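Local coordinates for extracellular protein containing a SCP domain (PDB 4IFA), which is of unknown function, an extracellular protein that carries an SCP domain of the cysteine-rich secretory protein family together with a CAP-associated N-terminal region, at residues V101-V106 / R181-E186; Y77-W82 / L189-Y194; L88-Q93 / E109-P114. One frame throughout, in Å; residues are numbered along the deposited sequence.

Contact 1: residues V101-V106 / R181-E186; sequences VVTAYV and RYMDDE
The carbonyl oxygen of Y182 takes two donors from strand 100-106: the hydroxyl of T103, with OG1 2.7 Å from Y182 O in the carbonyl plane, and the backbone of A104, whose N lies 3.0 Å from the same oxygen and is tilted out of that plane. With chi1 at -171°, T103 swings OG1 away from its own N and over to the facing strand. The return bond, Y182 N to A104 O, measures 2.8 Å, and D184 N adds another to V102 O at 3.1 Å. A water donates to T103 OG1 and accepts from R181 NH1; the guanidinium itself is held by D297 in a salt bridge. At the far end D184 turns its carboxylate over V102, OD2 3.4 Å from V102 CB, while its OD1 binds T187 and caps helix 185-191. Packing is lighter: R181 CB meets the edge of the Y105 ring, 3.9 Å from CD1, and V106 CG2 lies obliquely 4.2 Å from Y182 CE2. The register of T103 with M183 (selenomethionine), A104 with Y182 and Y105 with R181 is that of an antiparallel ladder, here in the middle of the seven-stranded sheet of the CAP-associated N-terminal domain.

Contact 2: residues Y77-W82 / L189-Y194; sequences YGYEWW and LRQRPY
Y77, in the turn between strands 71-74 and 80-84, lies against the C-terminal end of helix 185-191, where R190 and Q191 receive it. The backbone of Q191 lies over one face of the phenol, its CA the atom there, while Q191 NE2 comes 3.8 Å from Y77 CE2 with the amide turned 55° to the ring. On the same side of the ring, R190 CB is 4.0 Å from Y77 CD1. The long arm of R190 then bends at chi2 and chi3 and runs back past Y77 in the opposite direction, bringing NH1 to 3.3 Å from Y77 O and the edge of the guanidinium near G78 CA. Water connects the segments as well: one molecule donates to Y77 OH and Q191 O. The turn and helix end belong to the CAP-associated N-terminal domain, yet their polar groups reach across to the cysteine-rich secretory protein part. Y77 OH bonds to S296 O and K330 NZ, Q191 OE1 to S296 OG, and Q191 NE2 to D297 OD2. In the conformer given, NE2 of Q191 also lies 3.3 Å from Y79 OH, the Y79 ring and the Q191 amide planes 23° apart. A chi1 of 55° turns the Y79 ring so that its OH ends near that amide. Within segment 77-82, Y79 CE1 sits 3.5 Å above the plane of the W81 indole, offset toward the rim, while W81 CE2 in turn lies at the edge of the Y79 ring.

Contact 3: residues L88-Q93 / E109-P114; sequences LAQYVQ and EQVKVP
The side-chain amide of Q90 crosses Q110 obliquely, the two amide planes 67° apart, too steep to stack; it is the nitrogen end of Q90 that touches, NE2 3.5 Å from Q110 CB. The Q90 chain bends at chi2 (-67°), and this folds its end back toward segment 109-114 although its CB points away from it. OE1, at the other corner of the amide, lies 4.0 Å from V111 CG2. A second flat group, the Y91 ring, turns away from the partner segment: Q93 OE1 lies in its plane at the edge and accepts from Y91 OH at 2.6 Å.

The direct hydrogen bond across the contact is between backbones, Q110 N to A89 O at 2.9 Å, with the donor in the carbonyl plane. Water carries two further links. One molecule donates to L88 O and accepts from E109 N; another donates to Q110 O and, weakly, to Q90 OE1. V111 supplies the apolar part: its CG2 branch lies against the Q90 backbone, 3.5 Å from the carbonyl carbon C, and 3.8 Å from Y91 O. A89 CB approaches Q110 CG. In the conformer given, the E109 carboxylate leads away to N119 and to a bound Tris molecule, probably from the crystallisation liquor.

Strands 92-97 and 100-106 form a hairpin, and this contact lies just past its open end, where one backbone bond joins the flanking loops next to the backbone bonds of Y91 with A107 and G108. V111 packs on V106 of strand 100-106, while L88 and Y91 lie against helix 210-234.

Overall arrangement
From the N terminus, the chain passes 77-82 and 88-93, turns back through 101-106, and at 109-114 closes contact 3, a short loop around the hairpin of strands 92-97 and 100-106. Contact 1 opens within that loop, so the two cross; it closes only at 181-186. Contact 2 closes last, at 189-194, and its loop encloses both others. Contacts 1 and 2 share helix 185-191 and touch where T103 meets Y79 and M183 meets Q191. Y105 N probably bonds to Q93 O between contacts 1 and 3, and W81 packs on Q93 between contacts 2 and 3. All three reach one antiparallel sheet: contact 1 pairs two strands, contact 2 sets a helix end against a turn, and contact 3 joins loops at the hairpin's open end.

Contact 1: residues V101-V106 / R181-E186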
loop_
_atom_site.group_PDB
_atom_site.type_symbol
_atom_site.label_atom_id
_atom_site.label_comp_id
_atom_site.label_asym_id
_atom_site.label_seq_id
_atom_site.Cartn_x
_atom_site.Cartn_y
_atom_site.Cartn_z
ATOM N N VAL A 101 -18.115 2.434 -4.888
ATOM C CA VAL A 101 -16.923 2.319 -4.047
ATOM C C VAL A 101 -16.770 0.847 -3.645
ATOM O O VAL A 101 -17.655 0.298 -2.987
ATOM C CB VAL A 101 -16.963 3.236 -2.829
ATOM C CG1 VAL A 101 -15.713 3.023 -1.998
ATOM C CG2 VAL A 101 -17.072 4.710 -3.235
ATOM N N VAL A 102 -15.704 0.201 -4.098
ATOM C CA VAL A 102 -15.478 -1.228 -3.901
ATOM C C VAL A 102 -14.330 -1.583 -2.952
ATOM O O VAL A 102 -14.251 -2.711 -2.484
ATOM C CB VAL A 102 -15.279 -1.961 -5.265
ATOM C CG1 VAL A 102 -16.529 -1.747 -6.170
ATOM C CG2 VAL A 102 -13.997 -1.592 -5.999
ATOM N N THR A 103 -13.473 -0.618 -2.659
ATOM C CA THR A 103 -12.312 -0.834 -1.794
ATOM C C THR A 103 -11.806 0.477 -1.280
ATOM O O THR A 103 -12.160 1.529 -1.803
ATOM C CB THR A 103 -11.219 -1.614 -2.591
ATOM O OG1 THR A 103 -10.134 -2.048 -1.735
ATOM C CG2 THR A 103 -10.625 -0.800 -3.707
ATOM N N ALA A 104 -10.980 0.436 -0.226
ATOM C CA ALA A 104 -10.285 1.637 0.257
ATOM C C ALA A 104 -9.082 1.193 1.050
ATOM O O ALA A 104 -9.110 0.130 1.652
ATOM C CB ALA A 104 -11.189 2.542 1.131
ATOM N N TYR A 105 -8.048 2.020 1.045
ATOM C CA TYR A 105 -6.893 1.807 1.889
ATOM C C TYR A 105 -6.674 3.065 2.728
ATOM O O TYR A 105 -6.498 4.175 2.207
ATOM C CB TYR A 105 -5.632 1.510 1.070
ATOM C CG TYR A 105 -4.426 1.304 1.952
ATOM C CD1 TYR A 105 -4.356 0.214 2.784
ATOM C CD2 TYR A 105 -3.361 2.222 1.984
ATOM C CE1 TYR A 105 -3.280 -0.004 3.628
ATOM C CE2 TYR A 105 -2.273 1.996 2.868
ATOM C CZ TYR A 105 -2.259 0.892 3.657
ATOM O OH TYR A 105 -1.166 0.617 4.504
ATOM N N VAL A 106 -6.652 2.864 4.052
ATOM C CA VAL A 106 -6.430 3.894 5.059
ATOM C C VAL A 106 -5.030 3.824 5.613
ATOM O O VAL A 106 -4.608 2.760 6.074
ATOM C CB VAL A 106 -7.440 3.714 6.237
ATOM C CG1 VAL A 106 -7.129 4.728 7.348
ATOM C CG2 VAL A 106 -8.874 3.855 5.732
ATOM N N ARG A 181 -7.071 -2.065 4.757
ATOM C CA ARG A 181 -7.588 -2.193 3.395
ATOM C C ARG A 181 -8.954 -2.836 3.434
ATOM O O ARG A 181 -9.067 -4.020 3.660
ATOM C CB ARG A 181 -6.628 -2.985 2.479
ATOM C CG ARG A 181 -7.046 -2.964 1.028
ATOM C CD ARG A 181 -6.437 -4.118 0.261
ATOM N NE ARG A 181 -4.974 -4.145 0.175
ATOM C CZ ARG A 181 -4.223 -3.658 -0.813
ATOM N NH1 ARG A 181 -4.740 -2.985 -1.804
ATOM N NH2 ARG A 181 -2.904 -3.827 -0.779
ATOM N N TYR A 182 -10.008 -2.059 3.155
ATOM C CA TYR A 182 -11.344 -2.575 3.080
ATOM C C TYR A 182 -11.574 -3.077 1.656
ATOM O O TYR A 182 -11.125 -2.431 0.712
ATOM C CB TYR A 182 -12.366 -1.478 3.337
ATOM C CG TYR A 182 -12.273 -0.893 4.740
ATOM C CD1 TYR A 182 -12.605 -1.651 5.841
ATOM C CD2 TYR A 182 -11.904 0.433 4.951
ATOM C CE1 TYR A 182 -12.531 -1.124 7.140
ATOM C CE2 TYR A 182 -11.858 0.969 6.210
ATOM C CZ TYR A 182 -12.189 0.210 7.307
ATOM O OH TYR A 182 -12.126 0.768 8.571
HETATM N N MSE A 183 -12.222 -4.228 1.541
HETATM C CA MSE A 183 -12.529 -4.808 0.228
HETATM C C MSE A 183 -13.858 -5.494 0.208
HETATM O O MSE A 183 -14.202 -6.171 1.167
HETATM C CB MSE A 183 -11.489 -5.882 -0.101
HETATM C CG MSE A 183 -10.068 -5.388 -0.254
HETATM SE SE MSE A 183 -8.778 -6.887 -0.574
HETATM C CE MSE A 183 -8.642 -7.428 1.259
ATOM N N ASP A 184 -14.616 -5.331 -0.875
ATOM C CA ASP A 184 -15.822 -6.133 -1.076
ATOM C C ASP A 184 -15.366 -7.549 -1.531
ATOM O O ASP A 184 -14.162 -7.801 -1.736
ATOM C CB ASP A 184 -16.839 -5.446 -2.039
ATOM C CG ASP A 184 -16.328 -5.263 -3.462
ATOM O OD1 ASP A 184 -15.213 -5.708 -3.822
ATOM O OD2 ASP A 184 -17.081 -4.649 -4.254
ATOM N N ASP A 185 -16.308 -8.490 -1.644
ATOM C CA ASP A 185 -15.947 -9.866 -2.013
ATOM C C ASP A 185 -15.168 -9.950 -3.338
ATOM O O ASP A 185 -14.143 -10.639 -3.440
ATOM C CB ASP A 185 -17.200 -10.730 -2.192
ATOM C CG ASP A 185 -17.967 -11.014 -0.888
ATOM O OD1 ASP A 185 -17.530 -10.671 0.226
ATOM O OD2 ASP A 185 -19.047 -11.635 -1.003
ATOM N N GLU A 186 -15.666 -9.238 -4.344
ATOM C CA GLU A 186 -15.078 -9.255 -5.693
ATOM C C GLU A 186 -13.629 -8.758 -5.651
ATOM O O GLU A 186 -12.718 -9.355 -6.231
ATOM C CB GLU A 186 -15.926 -8.410 -6.662
ATOM C CG GLU A 186 -17.466 -8.701 -6.717
ATOM C CD GLU A 186 -17.888 -9.985 -7.429
ATOM O OE1 GLU A 186 -17.606 -10.137 -8.642
ATOM O OE2 GLU A 186 -18.587 -10.811 -6.786
HETATM O O HOH W 1 -18.922 -2.370 -2.888
HETATM O O HOH W 2 -7.580 -2.721 -2.743
#

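Contact 2: residues Y77-W82 / L189-Y194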
loop_
_atom_site.group_PDB
_atom_site.type_symbol
_atom_site.label_atom_id
_atom_site.label_comp_id
_atom_site.label_asym_id
_atom_site.label_seq_id
_atom_site.Cartn_x
_atom_site.Cartn_y
_atom_site.Cartn_z
ATOM N N TYR A 77 -6.905 -4.039 -11.105
ATOM C CA TYR A 77 -8.031 -4.861 -10.647
ATOM C C TYR A 77 -9.408 -4.261 -10.955
ATOM O O TYR A 77 -10.354 -4.451 -10.195
ATOM C CB TYR A 77 -7.852 -5.192 -9.157
ATOM C CG TYR A 77 -6.482 -5.791 -8.871
ATOM C CD1 TYR A 77 -6.185 -7.088 -9.280
ATOM C CD2 TYR A 77 -5.466 -5.051 -8.285
ATOM C CE1 TYR A 77 -4.922 -7.644 -9.076
ATOM C CE2 TYR A 77 -4.222 -5.603 -8.062
ATOM C CZ TYR A 77 -3.946 -6.882 -8.469
ATOM O OH TYR A 77 -2.715 -7.451 -8.279
ATOM N N GLY A 78 -9.470 -3.501 -12.028
ATOM C CA GLY A 78 -10.759 -2.980 -12.510
ATOM C C GLY A 78 -11.412 -1.762 -11.866
ATOM O O GLY A 78 -12.535 -1.378 -12.254
ATOM N N TYR A 79 -10.832 -1.266 -10.796
ATOM C CA TYR A 79 -11.238 -0.031 -10.137
ATOM C C TYR A 79 -10.158 1.030 -10.368
ATOM O O TYR A 79 -8.991 0.702 -10.654
ATOM C CB TYR A 79 -11.534 -0.215 -8.637
ATOM C CG TYR A 79 -10.389 -0.823 -7.843
ATOM C CD1 TYR A 79 -9.303 -0.049 -7.418
ATOM C CD2 TYR A 79 -10.373 -2.189 -7.542
ATOM C CE1 TYR A 79 -8.250 -0.619 -6.704
ATOM C CE2 TYR A 79 -9.317 -2.749 -6.821
ATOM C CZ TYR A 79 -8.273 -1.970 -6.440
ATOM O OH TYR A 79 -7.227 -2.528 -5.733
ATOM N N GLU A 80 -10.555 2.289 -10.271
ATOM C CA GLU A 80 -9.659 3.439 -10.311
ATOM C C GLU A 80 -9.470 3.905 -8.869
ATOM O O GLU A 80 -10.423 3.973 -8.064
ATOM C CB GLU A 80 -10.259 4.591 -11.126
ATOM C CG GLU A 80 -10.388 4.364 -12.609
ATOM C CD GLU A 80 -11.090 5.522 -13.251
ATOM O OE1 GLU A 80 -12.341 5.574 -13.194
ATOM O OE2 GLU A 80 -10.399 6.376 -13.825
ATOM N N TRP A 81 -8.241 4.240 -8.535
ATOM C CA TRP A 81 -7.955 4.810 -7.230
ATOM C C TRP A 81 -8.219 6.302 -7.220
ATOM O O TRP A 81 -7.710 7.048 -8.090
ATOM C CB TRP A 81 -6.512 4.581 -6.804
ATOM C CG TRP A 81 -6.076 3.212 -6.436
ATOM C CD1 TRP A 81 -5.151 2.428 -7.098
ATOM C CD2 TRP A 81 -6.439 2.493 -5.259
ATOM N NE1 TRP A 81 -4.935 1.273 -6.393
ATOM C CE2 TRP A 81 -5.681 1.298 -5.247
ATOM C CE3 TRP A 81 -7.323 2.743 -4.214
ATOM C CZ2 TRP A 81 -5.797 0.357 -4.225
ATOM C CZ3 TRP A 81 -7.422 1.815 -3.198
ATOM C CH2 TRP A 81 -6.682 0.618 -3.234
ATOM N N TRP A 82 -8.979 6.754 -6.232
ATOM C CA TRP A 82 -9.226 8.173 -5.960
ATOM C C TRP A 82 -8.368 8.421 -4.713
ATOM O O TRP A 82 -8.702 7.940 -3.603
ATOM C CB TRP A 82 -10.705 8.426 -5.667
ATOM C CG TRP A 82 -11.645 8.391 -6.826
ATOM C CD1 TRP A 82 -11.551 7.639 -7.957
ATOM C CD2 TRP A 82 -12.892 9.069 -6.884
ATOM N NE1 TRP A 82 -12.663 7.863 -8.761
ATOM C CE2 TRP A 82 -13.496 8.744 -8.125
ATOM C CE3 TRP A 82 -13.554 9.945 -6.016
ATOM C CZ2 TRP A 82 -14.745 9.259 -8.513
ATOM C CZ3 TRP A 82 -14.779 10.479 -6.417
ATOM C CH2 TRP A 82 -15.376 10.112 -7.637
ATOM N N LEU A 189 -11.164 -11.406 -4.004
ATOM C CA LEU A 189 -10.849 -12.517 -4.912
ATOM C C LEU A 189 -9.835 -12.129 -6.010
ATOM O O LEU A 189 -9.019 -12.945 -6.401
ATOM C CB LEU A 189 -12.138 -13.096 -5.486
ATOM C CG LEU A 189 -13.028 -13.737 -4.405
ATOM C CD1 LEU A 189 -14.386 -14.088 -4.942
ATOM C CD2 LEU A 189 -12.360 -14.969 -3.792
ATOM N N ARG A 190 -9.900 -10.895 -6.500
ATOM C CA ARG A 190 -8.959 -10.362 -7.512
ATOM C C ARG A 190 -7.533 -10.143 -6.956
ATOM O O ARG A 190 -6.541 -10.553 -7.578
ATOM C CB ARG A 190 -9.493 -9.005 -7.991
ATOM C CG ARG A 190 -10.886 -9.102 -8.609
ATOM C CD ARG A 190 -10.868 -9.306 -10.066
ATOM N NE ARG A 190 -11.089 -8.057 -10.795
ATOM C CZ ARG A 190 -12.291 -7.610 -11.182
ATOM N NH1 ARG A 190 -12.389 -6.472 -11.865
ATOM N NH2 ARG A 190 -13.403 -8.290 -10.902
ATOM N N GLN A 191 -7.470 -9.479 -5.796
ATOM C CA GLN A 191 -6.214 -9.174 -5.061
ATOM C C GLN A 191 -5.479 -10.453 -4.657
ATOM O O GLN A 191 -4.254 -10.534 -4.757
ATOM C CB GLN A 191 -6.498 -8.364 -3.767
ATOM C CG GLN A 191 -6.664 -6.800 -3.859
ATOM C CD GLN A 191 -5.353 -5.998 -3.730
ATOM O OE1 GLN A 191 -4.466 -6.324 -2.924
ATOM N NE2 GLN A 191 -5.249 -4.919 -4.501
ATOM N N ARG A 192 -6.235 -11.441 -4.177
ATOM C CA ARG A 192 -5.663 -12.722 -3.670
ATOM C C ARG A 192 -4.473 -12.521 -2.730
ATOM O O ARG A 192 -3.355 -12.896 -3.034
ATOM C CB ARG A 192 -5.246 -13.641 -4.826
ATOM C CG ARG A 192 -6.384 -13.978 -5.746
ATOM C CD ARG A 192 -6.055 -15.152 -6.665
ATOM N NE ARG A 192 -7.152 -15.453 -7.594
ATOM C CZ ARG A 192 -7.227 -16.548 -8.353
ATOM N NH1 ARG A 192 -6.278 -17.484 -8.306
ATOM N NH2 ARG A 192 -8.265 -16.722 -9.169
ATOM N N PRO A 193 -4.717 -11.933 -1.559
ATOM C CA PRO A 193 -3.579 -11.651 -0.682
ATOM C C PRO A 193 -2.914 -12.859 -0.043
ATOM O O PRO A 193 -1.797 -12.730 0.462
ATOM C CB PRO A 193 -4.174 -10.776 0.412
ATOM C CG PRO A 193 -5.582 -10.697 0.175
ATOM C CD PRO A 193 -5.968 -11.325 -1.091
ATOM N N TYR A 194 -3.597 -14.006 -0.050
ATOM C CA TYR A 194 -3.101 -15.223 0.571
ATOM C C TYR A 194 -3.301 -16.410 -0.385
ATOM O O TYR A 194 -3.953 -16.278 -1.423
ATOM C CB TYR A 194 -3.893 -15.518 1.851
ATOM C CG TYR A 194 -4.299 -14.288 2.655
ATOM C CD1 TYR A 194 -3.356 -13.534 3.361
ATOM C CD2 TYR A 194 -5.628 -13.897 2.727
ATOM C CE1 TYR A 194 -3.730 -12.401 4.094
ATOM C CE2 TYR A 194 -6.019 -12.769 3.483
ATOM C CZ TYR A 194 -5.078 -12.037 4.148
ATOM O OH TYR A 194 -5.519 -10.945 4.870
HETATM O O HOH W 3 -2.669 -10.254 -7.620
HETATM O O HOH W 4 -14.664 -3.904 -11.528
#

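Contact 3: residues L88-Q93 / E109-P114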
loop_
_atom_site.group_PDB
_atom_site.type_symbol
_atom_site.label_atom_id
_atom_site.label_comp_id
_atom_site.label_asym_id
_atom_site.label_seq_id
_atom_site.Cartn_x
_atom_site.Cartn_y
_atom_site.Cartn_z
ATOM N N LEU A 88 -1.115 14.141 5.180
ATOM C CA LEU A 88 -0.648 12.790 5.519
ATOM C C LEU A 88 -1.346 12.181 6.736
ATOM O O LEU A 88 -1.478 10.960 6.792
ATOM C CB LEU A 88 0.883 12.695 5.645
ATOM C CG LEU A 88 1.674 12.874 4.330
ATOM C CD1 LEU A 88 3.149 12.550 4.603
ATOM C CD2 LEU A 88 1.136 12.062 3.099
ATOM N N ALA A 89 -1.838 13.005 7.663
ATOM C CA ALA A 89 -2.558 12.505 8.849
ATOM C C ALA A 89 -3.931 11.935 8.511
ATOM O O ALA A 89 -4.546 11.220 9.316
ATOM C CB ALA A 89 -2.712 13.625 9.877
ATOM N N GLN A 90 -4.443 12.289 7.320
ATOM C CA GLN A 90 -5.796 11.905 6.845
ATOM C C GLN A 90 -5.765 11.002 5.591
ATOM O O GLN A 90 -6.754 10.831 4.880
ATOM C CB GLN A 90 -6.648 13.154 6.575
ATOM C CG GLN A 90 -6.746 14.113 7.735
ATOM C CD GLN A 90 -7.493 13.576 8.927
ATOM O OE1 GLN A 90 -8.264 12.621 8.835
ATOM N NE2 GLN A 90 -7.279 14.211 10.078
ATOM N N TYR A 91 -4.605 10.419 5.284
ATOM C CA TYR A 91 -4.431 9.708 4.008
ATOM C C TYR A 91 -5.373 8.562 3.856
ATOM O O TYR A 91 -5.461 7.666 4.719
ATOM C CB TYR A 91 -2.973 9.182 3.866
ATOM C CG TYR A 91 -2.654 8.562 2.527
ATOM C CD1 TYR A 91 -1.877 9.238 1.626
ATOM C CD2 TYR A 91 -3.183 7.342 2.153
ATOM C CE1 TYR A 91 -1.616 8.720 0.356
ATOM C CE2 TYR A 91 -2.955 6.805 0.880
ATOM C CZ TYR A 91 -2.175 7.508 -0.012
ATOM O OH TYR A 91 -1.892 6.990 -1.260
ATOM N N VAL A 92 -6.126 8.606 2.749
ATOM C CA VAL A 92 -6.977 7.520 2.344
ATOM C C VAL A 92 -7.057 7.520 0.818
ATOM O O VAL A 92 -6.915 8.575 0.165
ATOM C CB VAL A 92 -8.390 7.605 2.961
ATOM C CG1 VAL A 92 -9.087 8.875 2.613
ATOM C CG2 VAL A 92 -9.258 6.395 2.561
ATOM N N GLN A 93 -7.200 6.324 0.264
ATOM C CA GLN A 93 -7.455 6.172 -1.179
ATOM C C GLN A 93 -8.591 5.185 -1.330
ATOM O O GLN A 93 -8.668 4.157 -0.648
ATOM C CB GLN A 93 -6.181 5.725 -1.917
ATOM C CG GLN A 93 -5.551 4.450 -1.400
ATOM C CD GLN A 93 -4.213 4.121 -2.076
ATOM O OE1 GLN A 93 -3.312 4.958 -2.069
ATOM N NE2 GLN A 93 -4.064 2.904 -2.611
ATOM N N GLU A 109 -2.931 8.498 10.259
ATOM C CA GLU A 109 -3.016 8.205 11.667
ATOM C C GLU A 109 -4.305 8.637 12.329
ATOM O O GLU A 109 -4.757 7.994 13.290
ATOM C CB GLU A 109 -1.817 8.822 12.415
ATOM C CG GLU A 109 -1.767 8.430 13.895
ATOM C CD GLU A 109 -0.440 8.758 14.605
ATOM O OE1 GLU A 109 -0.494 9.171 15.789
ATOM O OE2 GLU A 109 0.648 8.565 14.011
ATOM N N GLN A 110 -4.937 9.687 11.790
ATOM C CA GLN A 110 -6.142 10.230 12.381
ATOM C C GLN A 110 -7.426 9.744 11.735
ATOM O O GLN A 110 -8.533 10.128 12.175
ATOM C CB GLN A 110 -6.097 11.766 12.343
ATOM C CG GLN A 110 -4.972 12.362 13.172
ATOM C CD GLN A 110 -4.933 11.866 14.603
ATOM O OE1 GLN A 110 -5.962 11.808 15.279
ATOM N NE2 GLN A 110 -3.740 11.490 15.076
ATOM N N VAL A 111 -7.327 8.910 10.709
ATOM C CA VAL A 111 -8.544 8.439 10.024
ATOM C C VAL A 111 -9.284 7.428 10.901
ATOM O O VAL A 111 -8.676 6.489 11.423
ATOM C CB VAL A 111 -8.203 7.781 8.696
ATOM C CG1 VAL A 111 -9.439 7.247 7.975
ATOM C CG2 VAL A 111 -7.440 8.809 7.771
ATOM N N LYS A 112 -10.579 7.618 11.065
ATOM C CA LYS A 112 -11.385 6.724 11.880
ATOM C C LYS A 112 -11.534 5.354 11.223
ATOM O O LYS A 112 -11.936 5.223 10.052
ATOM C CB LYS A 112 -12.776 7.326 12.112
ATOM C CG LYS A 112 -12.787 8.714 12.767
ATOM C CD LYS A 112 -11.917 8.802 14.016
ATOM C CE LYS A 112 -12.106 10.146 14.752
ATOM N NZ LYS A 112 -11.359 10.165 16.023
ATOM N N VAL A 113 -11.201 4.317 11.990
ATOM C CA VAL A 113 -11.341 2.935 11.549
ATOM C C VAL A 113 -11.975 2.066 12.658
ATOM O O VAL A 113 -11.472 0.970 12.975
ATOM C CB VAL A 113 -9.988 2.376 11.086
ATOM C CG1 VAL A 113 -9.554 3.046 9.744
ATOM C CG2 VAL A 113 -8.890 2.533 12.146
ATOM N N PRO A 114 -13.068 2.549 13.274
ATOM C CA PRO A 114 -13.682 1.762 14.352
ATOM C C PRO A 114 -13.987 0.341 13.884
ATOM O O PRO A 114 -14.395 0.151 12.748
ATOM C CB PRO A 114 -14.932 2.555 14.711
ATOM C CG PRO A 114 -15.317 3.257 13.479
ATOM C CD PRO A 114 -13.968 3.659 12.853
HETATM O O HOH W 5 -0.339 9.806 9.285
HETATM O O HOH W 6 -10.268 12.145 11.511
#